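Local coordinates for protein response regulator (PDB 3T0Y) that probably controls a general stress response by binding an anti-sigma factor, as in PhyR regulators, through the sigma-like region that forms this construct, at residues V59-L64 with L70-H75. Sequence-based numbering, arbitrary orientation.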
loop_
_atom_site.group_PDB
_atom_site.type_symbol
_atom_site.label_atom_id
_atom_site.label_comp_id
_atom_site.label_asym_id
_atom_site.label_seq_id
_atom_site.Cartn_x
_atom_site.Cartn_y
_atom_site.Cartn_z
ATOM N N VAL C 59 3.653 11.498 20.394
ATOM C CA VAL C 59 2.749 11.241 21.506
ATOM C C VAL C 59 1.330 11.714 21.188
ATOM O O VAL C 59 1.150 12.702 20.478
ATOM C CB VAL C 59 3.241 11.941 22.794
ATOM C CG1 VAL C 59 4.587 11.381 23.222
ATOM C CG2 VAL C 59 3.351 13.440 22.574
ATOM N N LEU C 60 0.340 10.989 21.705
ATOM C CA LEU C 60 -1.051 11.381 21.602
ATOM C C LEU C 60 -1.251 12.704 22.312
ATOM O O LEU C 60 -0.844 12.848 23.462
ATOM C CB LEU C 60 -1.953 10.328 22.248
ATOM C CG LEU C 60 -1.835 8.938 21.630
ATOM C CD1 LEU C 60 -2.738 7.973 22.346
ATOM C CD2 LEU C 60 -2.184 8.981 20.145
ATOM N N ASP C 61 -1.870 13.664 21.619
ATOM C CA ASP C 61 -2.203 14.964 22.183
ATOM C C ASP C 61 -3.201 14.765 23.324
ATOM O O ASP C 61 -4.226 14.093 23.169
ATOM C CB ASP C 61 -2.807 15.858 21.102
ATOM C CG ASP C 61 -2.586 17.339 21.362
ATOM O OD1 ASP C 61 -3.341 17.934 22.158
ATOM O OD2 ASP C 61 -1.660 17.913 20.750
ATOM N N ALA C 62 -2.889 15.330 24.479
ATOM C CA ALA C 62 -3.721 15.146 25.667
ATOM C C ALA C 62 -5.057 15.894 25.588
ATOM O O ALA C 62 -6.007 15.562 26.298
ATOM C CB ALA C 62 -2.953 15.566 26.916
ATOM N N ASN C 63 -5.114 16.909 24.734
ATOM C CA ASN C 63 -6.343 17.662 24.517
ATOM C C ASN C 63 -7.341 16.968 23.580
ATOM O O ASN C 63 -8.455 17.454 23.412
ATOM C CB ASN C 63 -6.024 19.054 23.972
ATOM C CG ASN C 63 -5.140 19.854 24.908
ATOM O OD1 ASN C 63 -5.211 19.701 26.136
ATOM N ND2 ASN C 63 -4.296 20.712 24.338
ATOM N N LEU C 64 -6.945 15.847 22.970
ATOM C CA LEU C 64 -7.806 15.162 22.011
ATOM C C LEU C 64 -8.237 13.789 22.541
ATOM O O LEU C 64 -7.497 13.161 23.289
ATOM C CB LEU C 64 -7.062 14.995 20.670
ATOM C CG LEU C 64 -6.450 16.266 20.079
ATOM C CD1 LEU C 64 -5.698 15.965 18.786
ATOM C CD2 LEU C 64 -7.533 17.328 19.850
ATOM N N LEU C 70 -5.037 9.700 17.651
ATOM C CA LEU C 70 -4.470 8.633 16.839
ATOM C C LEU C 70 -4.434 9.017 15.348
ATOM O O LEU C 70 -3.404 8.888 14.687
ATOM C CB LEU C 70 -5.293 7.356 17.002
ATOM C CG LEU C 70 -4.896 6.195 16.093
ATOM C CD1 LEU C 70 -3.451 5.752 16.355
ATOM C CD2 LEU C 70 -5.869 5.017 16.205
ATOM N N TYR C 71 -5.555 9.492 14.819
ATOM C CA TYR C 71 -5.582 9.917 13.427
ATOM C C TYR C 71 -4.694 11.121 13.194
ATOM O O TYR C 71 -4.175 11.288 12.116
ATOM C CB TYR C 71 -6.987 10.288 12.998
ATOM C CG TYR C 71 -7.903 9.127 12.720
ATOM C CD1 TYR C 71 -8.220 8.206 13.709
ATOM C CD2 TYR C 71 -8.493 8.984 11.470
ATOM C CE1 TYR C 71 -9.091 7.174 13.461
ATOM C CE2 TYR C 71 -9.356 7.953 11.203
ATOM C CZ TYR C 71 -9.661 7.053 12.207
ATOM O OH TYR C 71 -10.542 6.035 11.943
ATOM N N ARG C 72 -4.555 11.986 14.190
ATOM C CA ARG C 72 -3.595 13.086 14.095
ATOM C C ARG C 72 -2.180 12.553 13.889
ATOM O O ARG C 72 -1.452 13.054 13.037
ATOM C CB ARG C 72 -3.667 13.993 15.338
ATOM C CG ARG C 72 -2.738 15.177 15.279
ATOM C CD ARG C 72 -2.898 16.074 16.508
ATOM N NE ARG C 72 -1.771 16.990 16.685
ATOM C CZ ARG C 72 -1.754 18.270 16.314
ATOM N NH1 ARG C 72 -2.811 18.829 15.735
ATOM N NH2 ARG C 72 -0.667 19.001 16.533
ATOM N N VAL C 73 -1.792 11.520 14.639
ATOM C CA VAL C 73 -0.462 10.943 14.442
ATOM C C VAL C 73 -0.348 10.224 13.096
ATOM O O VAL C 73 0.650 10.374 12.388
ATOM C CB VAL C 73 -0.044 9.991 15.569
ATOM C CG1 VAL C 73 1.220 9.218 15.158
ATOM C CG2 VAL C 73 0.206 10.760 16.838
ATOM N N PHE C 74 -1.365 9.441 12.745
ATOM C CA PHE C 74 -1.368 8.763 11.460
ATOM C C PHE C 74 -1.147 9.769 10.342
ATOM O O PHE C 74 -0.279 9.595 9.487
ATOM C CB PHE C 74 -2.693 8.044 11.234
ATOM C CG PHE C 74 -2.815 7.448 9.869
ATOM C CD1 PHE C 74 -3.264 8.213 8.799
ATOM C CD2 PHE C 74 -2.458 6.126 9.644
ATOM C CE1 PHE C 74 -3.365 7.660 7.539
ATOM C CE2 PHE C 74 -2.567 5.561 8.373
ATOM C CZ PHE C 74 -3.023 6.327 7.321
ATOM N N HIS C 75 -1.948 10.825 10.346
ATOM C CA HIS C 75 -1.817 11.829 9.309
ATOM C C HIS C 75 -0.396 12.407 9.260
ATOM O O HIS C 75 0.139 12.639 8.187
ATOM C CB HIS C 75 -2.827 12.958 9.470
ATOM C CG HIS C 75 -2.687 13.996 8.417
ATOM N ND1 HIS C 75 -3.172 13.819 7.135
ATOM C CD2 HIS C 75 -2.043 15.189 8.418
ATOM C CE1 HIS C 75 -2.854 14.874 6.403
ATOM N NE2 HIS C 75 -2.169 15.719 7.155
#
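Leu64 and Arg72 meet where residues 59-64, part of the loop between helices 39-54 and 66-80, lie against the latter, the methyl CD1 of Leu64 lying 3.6 Å from CD of Arg72 with the two side chains crossing at about a right angle. Arg72 reaches the loop because its CG stands anti to the backbone N (chi1 -178°) and the chain then runs extended as far as NE. Its guanidinium carries Asp61 OD2 over one face, 4.2 Å from NE. The oxygen sits above the group, not at its rim, where the N-H groups lie; the carboxylate and guanidinium planes are turned 67° from each other, and any attraction is probably through charge only. The other carboxylate oxygen is used by its own loop: Asp61 OD1 accepts, on its anti side and a little out of the carboxylate plane, from the backbone N of Asn63 at 3.3 Å, an Asx turn within the type I turn from Asp61 to Leu64. Deeper in, CD2 of Leu60 sits 3.9 Å from the backbone N of Leu70 and 4.5 Å from CG2 of Val73; Leu60 and Val73 both also pack on Leu53 of helix 39-54. No hydrogen bond joins the two segments. Arg72 NH1 donates to the carbonyl O of Gln116 of the second subunit. The chemistry thus implies that this loop of the sigma2-like domain rests on its helix through a few, mostly apolar, contacts, while Asp61 probably adds a modest electrostatic bias to an arginine committed to the subunit interface.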